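Local coordinates for conserved membrane protein (Chlamydia abortus, PDB 6GZU), which is an effector that combines deubiquitinating and acetyltransferase activities, brings about Golgi fragmentation, and binds a zinc ion, at residues A[51-56]-A[168-173]; A[57-63]-A[74-80]; A[133-137]-A[204-208]. All blocks are in the same frame, centred on the assembly; numbering follows the deposited sequence. Where two conformers were deposited one is given.

Contact 1 (A[51-56]-A[168-173])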
loop_
_atom_site.group_PDB
_atom_site.type_symbol
_atom_site.label_atom_id
_atom_site.label_comp_id
_atom_site.label_asym_id
_atom_site.label_seq_id
_atom_site.Cartn_x
_atom_site.Cartn_y
_atom_site.Cartn_z
ATOM N N ILE A 51 -8.659 1.749 -4.783
ATOM C CA ILE A 51 -7.457 0.892 -4.785
ATOM C C ILE A 51 -7.378 -0.007 -6.041
ATOM O O ILE A 51 -6.305 -0.148 -6.589
ATOM C CB ILE A 51 -7.349 0.068 -3.449
ATOM C CG1 ILE A 51 -6.116 -0.818 -3.414
ATOM C CG2 ILE A 51 -8.594 -0.792 -3.226
ATOM C CD1 ILE A 51 -4.769 -0.087 -3.490
ATOM N N GLU A 52 -8.490 -0.563 -6.525
ATOM C CA GLU A 52 -8.376 -1.459 -7.671
ATOM C C GLU A 52 -7.874 -0.673 -8.899
ATOM O O GLU A 52 -6.982 -1.142 -9.640
ATOM C CB GLU A 52 -9.698 -2.154 -7.976
ATOM C CG GLU A 52 -9.637 -2.967 -9.272
ATOM C CD GLU A 52 -10.937 -3.643 -9.552
ATOM O OE1 GLU A 52 -12.031 -3.103 -9.223
ATOM O OE2 GLU A 52 -10.901 -4.744 -10.121
ATOM N N ARG A 53 -8.476 0.496 -9.144
ATOM C CA ARG A 53 -8.058 1.332 -10.296
ATOM C C ARG A 53 -6.582 1.713 -10.162
ATOM O O ARG A 53 -5.828 1.689 -11.159
ATOM C CB ARG A 53 -8.967 2.569 -10.429
ATOM C CG ARG A 53 -8.639 3.545 -11.545
ATOM C CD ARG A 53 -8.885 2.973 -12.904
ATOM N NE ARG A 53 -10.289 2.595 -13.101
ATOM C CZ ARG A 53 -11.248 3.401 -13.569
ATOM N NH1 ARG A 53 -10.981 4.675 -13.894
ATOM N NH2 ARG A 53 -12.489 2.925 -13.711
ATOM N N ALA A 54 -6.119 2.028 -8.951
ATOM C CA ALA A 54 -4.721 2.387 -8.754
ATOM C C ALA A 54 -3.773 1.240 -9.089
ATOM O O ALA A 54 -2.746 1.409 -9.803
ATOM C CB ALA A 54 -4.477 2.898 -7.317
ATOM N N VAL A 55 -4.103 0.051 -8.608
ATOM C CA VAL A 55 -3.307 -1.129 -8.909
ATOM C C VAL A 55 -3.280 -1.412 -10.402
ATOM O O VAL A 55 -2.198 -1.665 -10.977
ATOM C CB VAL A 55 -3.896 -2.350 -8.145
ATOM C CG1 VAL A 55 -3.253 -3.645 -8.640
ATOM C CG2 VAL A 55 -3.707 -2.195 -6.625
ATOM N N LEU A 56 -4.447 -1.424 -11.043
ATOM C CA LEU A 56 -4.483 -1.687 -12.481
ATOM C C LEU A 56 -3.694 -0.665 -13.271
ATOM O O LEU A 56 -2.927 -1.035 -14.174
ATOM C CB LEU A 56 -5.916 -1.741 -13.001
ATOM C CG LEU A 56 -6.760 -2.855 -12.403
ATOM C CD1 LEU A 56 -8.262 -2.728 -12.784
ATOM C CD2 LEU A 56 -6.221 -4.192 -12.911
ATOM N N SER A 168 -11.634 -8.447 -6.354
ATOM C CA SER A 168 -11.654 -8.057 -7.746
ATOM C C SER A 168 -10.207 -7.886 -8.249
ATOM O O SER A 168 -9.862 -8.346 -9.356
ATOM C CB SER A 168 -12.474 -6.795 -7.904
ATOM O OG SER A 168 -12.709 -6.519 -9.252
ATOM N N ILE A 169 -9.333 -7.265 -7.465
ATOM C CA ILE A 169 -7.926 -7.202 -7.834
ATOM C C ILE A 169 -7.395 -8.616 -8.014
ATOM O O ILE A 169 -6.691 -8.900 -9.001
ATOM C CB ILE A 169 -7.128 -6.473 -6.716
ATOM C CG1 ILE A 169 -7.523 -4.994 -6.700
ATOM C CG2 ILE A 169 -5.603 -6.663 -6.912
ATOM C CD1 ILE A 169 -7.074 -4.271 -5.394
ATOM N N ALA A 170 -7.657 -9.509 -7.052
ATOM C CA ALA A 170 -7.069 -10.863 -7.138
ATOM C C ALA A 170 -7.516 -11.555 -8.405
ATOM O O ALA A 170 -6.713 -12.275 -9.058
ATOM C CB ALA A 170 -7.494 -11.686 -5.943
ATOM N N THR A 171 -8.807 -11.414 -8.755
ATOM C CA THR A 171 -9.366 -12.078 -9.930
ATOM C C THR A 171 -8.775 -11.487 -11.204
ATOM O O THR A 171 -8.357 -12.229 -12.115
ATOM C CB THR A 171 -10.869 -11.941 -9.915
ATOM O OG1 THR A 171 -11.351 -12.672 -8.774
ATOM C CG2 THR A 171 -11.502 -12.561 -11.219
ATOM N N ARG A 172 -8.739 -10.154 -11.314
ATOM C CA ARG A 172 -8.193 -9.538 -12.518
ATOM C C ARG A 172 -6.715 -9.813 -12.741
ATOM O O ARG A 172 -6.290 -10.034 -13.896
ATOM C CB ARG A 172 -8.450 -8.032 -12.543
ATOM C CG ARG A 172 -9.975 -7.697 -12.552
ATOM C CD ARG A 172 -10.115 -6.210 -12.896
ATOM N NE ARG A 172 -11.463 -5.717 -12.664
ATOM C CZ ARG A 172 -12.433 -5.903 -13.528
ATOM N NH1 ARG A 172 -12.153 -6.533 -14.662
ATOM N NH2 ARG A 172 -13.654 -5.426 -13.314
ATOM N N LEU A 173 -5.916 -9.786 -11.676
ATOM C CA LEU A 173 -4.490 -10.048 -11.816
ATOM C C LEU A 173 -4.228 -11.518 -12.111
ATOM O O LEU A 173 -3.279 -11.828 -12.827
ATOM C CB LEU A 173 -3.691 -9.608 -10.596
ATOM C CG LEU A 173 -3.815 -8.103 -10.304
ATOM C CD1 LEU A 173 -2.813 -7.731 -9.254
ATOM C CD2 LEU A 173 -3.544 -7.280 -11.619
HETATM O O HOH W 1 -14.216 -3.690 -10.782
#
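Glu-52 reaches from one helix across the flank of Ile-169 to polar groups on another, a worked case of one side chain serving two environments. Its CB lies 3.8 Å from Ile-169 CG1, and its CG passes the same methylene as the two chains run in opposite directions. CG stands anti to the backbone N (chi1 173°) and the chain then continues extended, which carries the carboxylate to the far helix. There OE2 accepts from Arg-172 NE at 2.8 Å, a salt bridge in which OE2 lies in the guanidinium plane while NE comes from above the carboxylate plane. In one of two conformers of Ser-168, and so less certainly, OG also donates to OE2, from the opposite face of the carboxylate. OE1 accepts from water 1 at 2.7 Å, and that water in turn accepts from Arg-172 NH2. Segments 51-56 and 168-173 run in roughly the same direction, crossing at -28° with a closest axis approach of 10.2 Å, and their helices, 51-58 and 159-174, both pack on the mixed sheet: Val-55 and Leu-173 each touch Val-140 of its strand 134-141. Deeper in the interface Val-55 CG2 and Ile-51 CG1 both pack against Ile-169 CD1; Leu-56 CD1 meets Arg-172 CD at 3.9 Å.

Contact 2 (A[57-63]-A[74-80]). With ZN (zinc ion), chain C.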
loop_
_atom_site.group_PDB
_atom_site.type_symbol
_atom_site.label_atom_id
_atom_site.label_comp_id
_atom_site.label_asym_id
_atom_site.label_seq_id
_atom_site.Cartn_x
_atom_site.Cartn_y
_atom_site.Cartn_z
ATOM N N LYS A 57 -3.795 0.612 -12.917
ATOM C CA LYS A 57 -3.004 1.628 -13.646
ATOM C C LYS A 57 -1.512 1.414 -13.396
ATOM O O LYS A 57 -0.697 1.531 -14.321
ATOM C CB LYS A 57 -3.397 3.059 -13.247
ATOM C CG LYS A 57 -4.755 3.517 -13.831
ATOM C CD LYS A 57 -5.185 4.875 -13.260
ATOM C CE LYS A 57 -4.190 5.975 -13.666
ATOM N NZ LYS A 57 -4.018 6.064 -15.161
ATOM N N ASP A 58 -1.121 1.070 -12.167
ATOM C CA ASP A 58 0.325 0.922 -11.903
ATOM C C ASP A 58 0.933 -0.290 -12.607
ATOM O O ASP A 58 2.116 -0.292 -12.927
ATOM C CB ASP A 58 0.598 0.870 -10.388
ATOM C CG ASP A 58 0.423 2.195 -9.737
ATOM O OD1 ASP A 58 0.654 3.207 -10.424
ATOM O OD2 ASP A 58 0.102 2.258 -8.552
ATOM N N LEU A 59 0.103 -1.294 -12.920
ATOM C CA LEU A 59 0.556 -2.454 -13.703
ATOM C C LEU A 59 0.304 -2.276 -15.190
ATOM O O LEU A 59 0.446 -3.238 -15.972
ATOM C CB LEU A 59 -0.174 -3.720 -13.222
ATOM C CG LEU A 59 0.222 -4.040 -11.769
ATOM C CD1 LEU A 59 -0.727 -5.143 -11.208
ATOM C CD2 LEU A 59 1.641 -4.487 -11.790
ATOM N N HIS A 60 -0.046 -1.058 -15.603
ATOM C CA HIS A 60 -0.346 -0.745 -17.023
ATOM C C HIS A 60 -1.440 -1.593 -17.639
ATOM O O HIS A 60 -1.382 -1.926 -18.840
ATOM C CB HIS A 60 0.947 -0.775 -17.849
ATOM C CG HIS A 60 2.060 -0.012 -17.190
ATOM N ND1 HIS A 60 3.049 -0.620 -16.440
ATOM C CD2 HIS A 60 2.291 1.314 -17.093
ATOM C CE1 HIS A 60 3.887 0.297 -15.976
ATOM N NE2 HIS A 60 3.453 1.481 -16.361
ATOM N N LEU A 61 -2.426 -1.934 -16.814
ATOM C CA LEU A 61 -3.576 -2.706 -17.211
ATOM C C LEU A 61 -4.835 -1.874 -17.327
ATOM O O LEU A 61 -5.931 -2.425 -17.422
ATOM C CB LEU A 61 -3.801 -3.830 -16.212
ATOM C CG LEU A 61 -2.714 -4.911 -16.272
ATOM C CD1 LEU A 61 -2.832 -5.810 -15.071
ATOM C CD2 LEU A 61 -2.821 -5.701 -17.532
ATOM N N TYR A 62 -4.722 -0.558 -17.405
ATOM C CA TYR A 62 -5.937 0.240 -17.504
ATOM C C TYR A 62 -5.854 1.253 -18.641
ATOM O O TYR A 62 -4.898 2.006 -18.724
ATOM C CB TYR A 62 -6.239 0.939 -16.168
ATOM C CG TYR A 62 -7.587 1.576 -16.240
ATOM C CD1 TYR A 62 -8.737 0.787 -16.244
ATOM C CD2 TYR A 62 -7.721 2.951 -16.410
ATOM C CE1 TYR A 62 -9.987 1.347 -16.369
ATOM C CE2 TYR A 62 -8.965 3.524 -16.543
ATOM C CZ TYR A 62 -10.096 2.714 -16.525
ATOM O OH TYR A 62 -11.351 3.265 -16.646
ATOM N N ASP A 63 -6.846 1.268 -19.529
ATOM C CA ASP A 63 -6.819 2.184 -20.674
ATOM C C ASP A 63 -7.780 3.328 -20.392
ATOM O O ASP A 63 -8.987 3.161 -20.526
ATOM C CB ASP A 63 -7.226 1.438 -21.962
ATOM C CG ASP A 63 -7.304 2.352 -23.192
ATOM O OD1 ASP A 63 -8.218 3.199 -23.235
ATOM O OD2 ASP A 63 -6.482 2.207 -24.132
ATOM N N ASP A 74 0.102 -2.686 -21.174
ATOM C CA ASP A 74 0.331 -1.852 -22.342
ATOM C C ASP A 74 1.141 -0.665 -21.848
ATOM O O ASP A 74 0.611 0.233 -21.189
ATOM C CB ASP A 74 -1.009 -1.404 -22.918
ATOM C CG ASP A 74 -0.857 -0.462 -24.082
ATOM O OD1 ASP A 74 0.298 -0.190 -24.502
ATOM O OD2 ASP A 74 -1.905 -0.002 -24.605
ATOM N N SER A 75 2.434 -0.672 -22.150
ATOM C CA SER A 75 3.345 0.308 -21.563
ATOM C C SER A 75 3.095 1.720 -22.078
ATOM O O SER A 75 3.549 2.689 -21.483
ATOM C CB SER A 75 4.783 -0.095 -21.837
ATOM O OG SER A 75 4.997 -0.176 -23.226
ATOM N N THR A 76 2.369 1.833 -23.184
ATOM C CA THR A 76 1.927 3.128 -23.691
ATOM C C THR A 76 0.852 3.768 -22.789
ATOM O O THR A 76 0.552 4.953 -22.932
ATOM C CB THR A 76 1.440 3.015 -25.152
ATOM O OG1 THR A 76 0.137 2.415 -25.205
ATOM C CG2 THR A 76 2.400 2.155 -25.917
ATOM N N GLN A 77 0.279 3.012 -21.854
ATOM C CA GLN A 77 -0.678 3.609 -20.918
ATOM C C GLN A 77 -0.013 4.153 -19.680
ATOM O O GLN A 77 -0.682 4.625 -18.772
ATOM C CB GLN A 77 -1.735 2.584 -20.502
ATOM C CG GLN A 77 -2.323 1.860 -21.686
ATOM C CD GLN A 77 -3.244 2.727 -22.519
ATOM O OE1 GLN A 77 -3.663 3.807 -22.104
ATOM N NE2 GLN A 77 -3.582 2.239 -23.696
ATOM N N CYS A 78 1.307 4.084 -19.635
ATOM C CA CYS A 78 2.042 4.427 -18.430
ATOM C C CYS A 78 1.890 5.878 -17.997
ATOM O O CYS A 78 2.202 6.787 -18.762
ATOM C CB CYS A 78 3.504 4.130 -18.679
ATOM S SG CYS A 78 4.509 4.708 -17.392
ATOM N N HIS A 79 1.482 6.102 -16.749
ATOM C CA HIS A 79 1.371 7.457 -16.201
ATOM C C HIS A 79 2.498 7.768 -15.181
ATOM O O HIS A 79 2.470 8.788 -14.427
ATOM C CB HIS A 79 -0.019 7.650 -15.586
ATOM C CG HIS A 79 -0.246 6.862 -14.335
ATOM N ND1 HIS A 79 0.141 5.545 -14.196
ATOM C CD2 HIS A 79 -0.821 7.205 -13.156
ATOM C CE1 HIS A 79 -0.159 5.122 -12.978
ATOM N NE2 HIS A 79 -0.768 6.099 -12.336
ATOM N N HIS A 80 3.510 6.900 -15.153
ATOM C CA HIS A 80 4.621 7.054 -14.201
ATOM C C HIS A 80 5.775 7.908 -14.617
ATOM O O HIS A 80 6.616 8.239 -13.780
ATOM C CB HIS A 80 5.207 5.703 -13.834
ATOM C CG HIS A 80 4.191 4.729 -13.346
ATOM N ND1 HIS A 80 3.851 3.598 -14.059
ATOM C CD2 HIS A 80 3.432 4.729 -12.221
ATOM C CE1 HIS A 80 2.923 2.934 -13.376
ATOM N NE2 HIS A 80 2.639 3.613 -12.272
HETATM ZN ZN ZN C . 4.579 3.034 -15.888
HETATM O O HOH W 2 -2.072 4.138 -10.114
#
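Lys-57 lies across the ring of His-79, CE over one face and 3.8 Å from the ring centroid in a CH-pi contact, where helix 51-58 ends beside a zinc site. The site has two histidines and two cysteines: His-60, Cys-78 and His-80 come from these two segments, and Cys-95 completes it. Bends at the third and fourth torsions of Lys-57 (chi3 64°, chi4 56°) fold its end over the imidazole.

Asp-58 acts in the second shell. Its OD1 accepts from His-80 NE2 at 2.7 Å in a nearly straight bond (169°), the carboxylate oxygen lying near the imidazole plane and NE2 meeting it on its anti side, tilted out of the carboxylate plane, while OD2 is held by Tyr-103 OH. This grip fixes the rotation of a ring whose ND1 binds the metal at 2.0 Å, and the nearby carboxylate probably makes it a stronger zinc donor.

His-60, with positive phi, is the C-prime residue of a Schellman motif: the chain turns out of the helix at the residue whose NE2 binds the metal, also at 2.0 Å. The two zinc-bound rings are almost perpendicular, and the edge of the His-60 ring abuts Cys-78, with CD2 3.4 Å from its CA. The backbone is tied as well, His-60 O accepting from Asp-74 N at 2.9 Å.

Farther on, Tyr-62 O rests on Gln-77 CB. Asp-63 turns its OD1 to Thr-66 N, and Gln-77 NE2 donates to Asp-74 OD2 at 2.9 Å, meeting that oxygen from above the carboxylate plane.

Contact 3 (A[133-137]-A[204-208])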
loop_
_atom_site.group_PDB
_atom_site.type_symbol
_atom_site.label_atom_id
_atom_site.label_comp_id
_atom_site.label_asym_id
_atom_site.label_seq_id
_atom_site.Cartn_x
_atom_site.Cartn_y
_atom_site.Cartn_z
ATOM N N SER A 133 -8.439 9.714 10.625
ATOM C CA SER A 133 -7.919 8.744 9.644
ATOM C C SER A 133 -7.794 7.354 10.219
ATOM O O SER A 133 -7.352 7.232 11.365
ATOM C CB SER A 133 -6.481 9.118 9.246
ATOM O OG SER A 133 -6.467 10.371 8.625
ATOM N N HIS A 134 -8.092 6.312 9.420
ATOM C CA HIS A 134 -7.547 4.993 9.724
ATOM C C HIS A 134 -6.775 4.550 8.502
ATOM O O HIS A 134 -7.240 4.734 7.385
ATOM C CB HIS A 134 -8.618 3.942 10.088
ATOM C CG HIS A 134 -8.034 2.605 10.446
ATOM N ND1 HIS A 134 -7.168 2.444 11.515
ATOM C CD2 HIS A 134 -8.141 1.382 9.858
ATOM C CE1 HIS A 134 -6.785 1.176 11.580
ATOM N NE2 HIS A 134 -7.368 0.506 10.594
ATOM N N TRP A 135 -5.576 4.021 8.721
ATOM C CA TRP A 135 -4.698 3.556 7.654
ATOM C C TRP A 135 -4.555 2.058 7.673
ATOM O O TRP A 135 -4.381 1.457 8.747
ATOM C CB TRP A 135 -3.315 4.185 7.829
ATOM C CG TRP A 135 -3.277 5.647 7.590
ATOM C CD1 TRP A 135 -3.213 6.650 8.520
ATOM C CD2 TRP A 135 -3.220 6.279 6.334
ATOM N NE1 TRP A 135 -3.177 7.879 7.902
ATOM C CE2 TRP A 135 -3.140 7.666 6.544
ATOM C CE3 TRP A 135 -3.238 5.795 5.023
ATOM C CZ2 TRP A 135 -3.100 8.580 5.477
ATOM C CZ3 TRP A 135 -3.181 6.696 3.973
ATOM C CH2 TRP A 135 -3.113 8.067 4.198
ATOM N N THR A 136 -4.640 1.455 6.482
ATOM C CA THR A 136 -4.372 0.045 6.277
ATOM C C THR A 136 -3.456 -0.091 5.079
ATOM O O THR A 136 -3.054 0.913 4.476
ATOM C CB THR A 136 -5.670 -0.721 6.028
ATOM O OG1 THR A 136 -6.330 -0.191 4.867
ATOM C CG2 THR A 136 -6.627 -0.605 7.214
ATOM N N LEU A 137 -3.082 -1.325 4.723
ATOM C CA LEU A 137 -2.093 -1.527 3.645
ATOM C C LEU A 137 -2.567 -2.665 2.751
ATOM O O LEU A 137 -2.931 -3.734 3.251
ATOM C CB LEU A 137 -0.739 -1.900 4.266
ATOM C CG LEU A 137 0.409 -2.125 3.272
ATOM C CD1 LEU A 137 0.762 -0.791 2.599
ATOM C CD2 LEU A 137 1.631 -2.751 3.970
ATOM N N CYS A 204 -1.951 3.408 13.652
ATOM C CA CYS A 204 -2.127 2.527 12.483
ATOM C C CYS A 204 -1.057 2.691 11.430
ATOM O O CYS A 204 -0.649 1.666 10.822
ATOM C CB CYS A 204 -3.501 2.772 11.856
ATOM S SG CYS A 204 -3.850 4.539 11.628
ATOM N N GLY A 205 -0.640 3.939 11.150
ATOM C CA GLY A 205 0.358 4.185 10.105
ATOM C C GLY A 205 1.720 3.608 10.462
ATOM O O GLY A 205 2.468 3.155 9.585
ATOM N N ILE A 206 2.043 3.606 11.748
ATOM C CA ILE A 206 3.317 3.047 12.205
ATOM C C ILE A 206 3.230 1.527 12.108
ATOM O O ILE A 206 4.151 0.878 11.579
ATOM C CB ILE A 206 3.588 3.452 13.637
ATOM C CG1 ILE A 206 3.592 4.983 13.733
ATOM C CG2 ILE A 206 4.914 2.864 14.105
ATOM C CD1 ILE A 206 3.643 5.519 15.163
ATOM N N TRP A 207 2.113 0.956 12.536
ATOM C CA TRP A 207 1.977 -0.491 12.463
ATOM C C TRP A 207 2.112 -1.027 11.031
ATOM O O TRP A 207 2.784 -2.053 10.796
ATOM C CB TRP A 207 0.601 -0.920 12.998
ATOM C CG TRP A 207 0.583 -1.067 14.474
ATOM C CD1 TRP A 207 -0.113 -0.299 15.391
ATOM C CD2 TRP A 207 1.239 -2.083 15.210
ATOM N NE1 TRP A 207 0.125 -0.763 16.643
ATOM C CE2 TRP A 207 0.919 -1.878 16.571
ATOM C CE3 TRP A 207 2.081 -3.150 14.856
ATOM C CZ2 TRP A 207 1.429 -2.684 17.591
ATOM C CZ3 TRP A 207 2.581 -3.953 15.869
ATOM C CH2 TRP A 207 2.238 -3.731 17.222
ATOM N N LEU A 208 1.434 -0.402 10.069
ATOM C CA LEU A 208 1.457 -0.954 8.711
ATOM C C LEU A 208 2.859 -0.760 8.123
ATOM O O LEU A 208 3.304 -1.605 7.315
ATOM C CB LEU A 208 0.381 -0.316 7.833
ATOM C CG LEU A 208 0.546 1.165 7.439
ATOM C CD1 LEU A 208 1.450 1.304 6.170
ATOM C CD2 LEU A 208 -0.818 1.817 7.212
#
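Leu-208, Cys-204 and Trp-135 carry most of this contact, in which the first turn of helix 204-217 settles on strand 134-141, the directions of segments 134-137 and 204-208 differing by only 12°. Leu-208 presses one methyl, CD2, onto Trp-135 CB at 3.5 Å and onto the carbonyl oxygen of Thr-136. Its CG sits between the backbone N and the carbonyl carbon (chi1 69°), which helps to bring CD2 to the tryptophan. Leu-208 CB lies 4.1 Å from Leu-137 CB. The same leucine also touches Phe-150 of strand 146-150 and Ile-23 of helix 20-33, so it is packed between secondary-structure elements.

The CB of Cys-204 is directed toward the strand. The sulfur accepts from Trp-135 N, a 3.4 Å bond with an N-H...S angle of 155°, and lies in the plane of the indole at its edge, 3.8 Å from CD1. A backbone donor and a ring edge thus help to place the sulfur. Trp-135 itself starts toward the helix, but its ring leads away and meets Trp-106 edge-to-face.

Next to the tryptophan, His-134 extends its ring from a CG anti to the backbone N, and this brings ND1 to 3.9 Å from Cys-204 SG. The far nitrogen, NE2, is hydrogen-bonded to Asp-151 OD1, which orients the imidazole from behind. A cysteine at the start of a helix, a histidine on the adjoining strand and an aspartate beyond it match the Cys-His-Asp catalytic triad of Ulp1-like, CE-clan cysteine peptidases, and these residues probably form the active site here.

Contacts 1 and 2 are neighbours sharing helix 51-58. Contact 1 uses its body and contact 2 its end, and contact 2 is nested within the chain loop that contact 1 closes. Their centres are 13 Å apart, and they meet directly: Leu-61 N is 2.8 Å from Leu-56 O, and Leu-173 CD2 is 3.6 Å from Leu-59 CD1. Helix 159-174 therefore packs against the chain leading through the zinc site. Contact 3, with the probable catalytic triad, lies on the opposite side of the chain's centre, its own centre about 20 Å from that of contact 1 and 27 Å from that of contact 2. The zinc site is thus remote from the presumed catalytic centre.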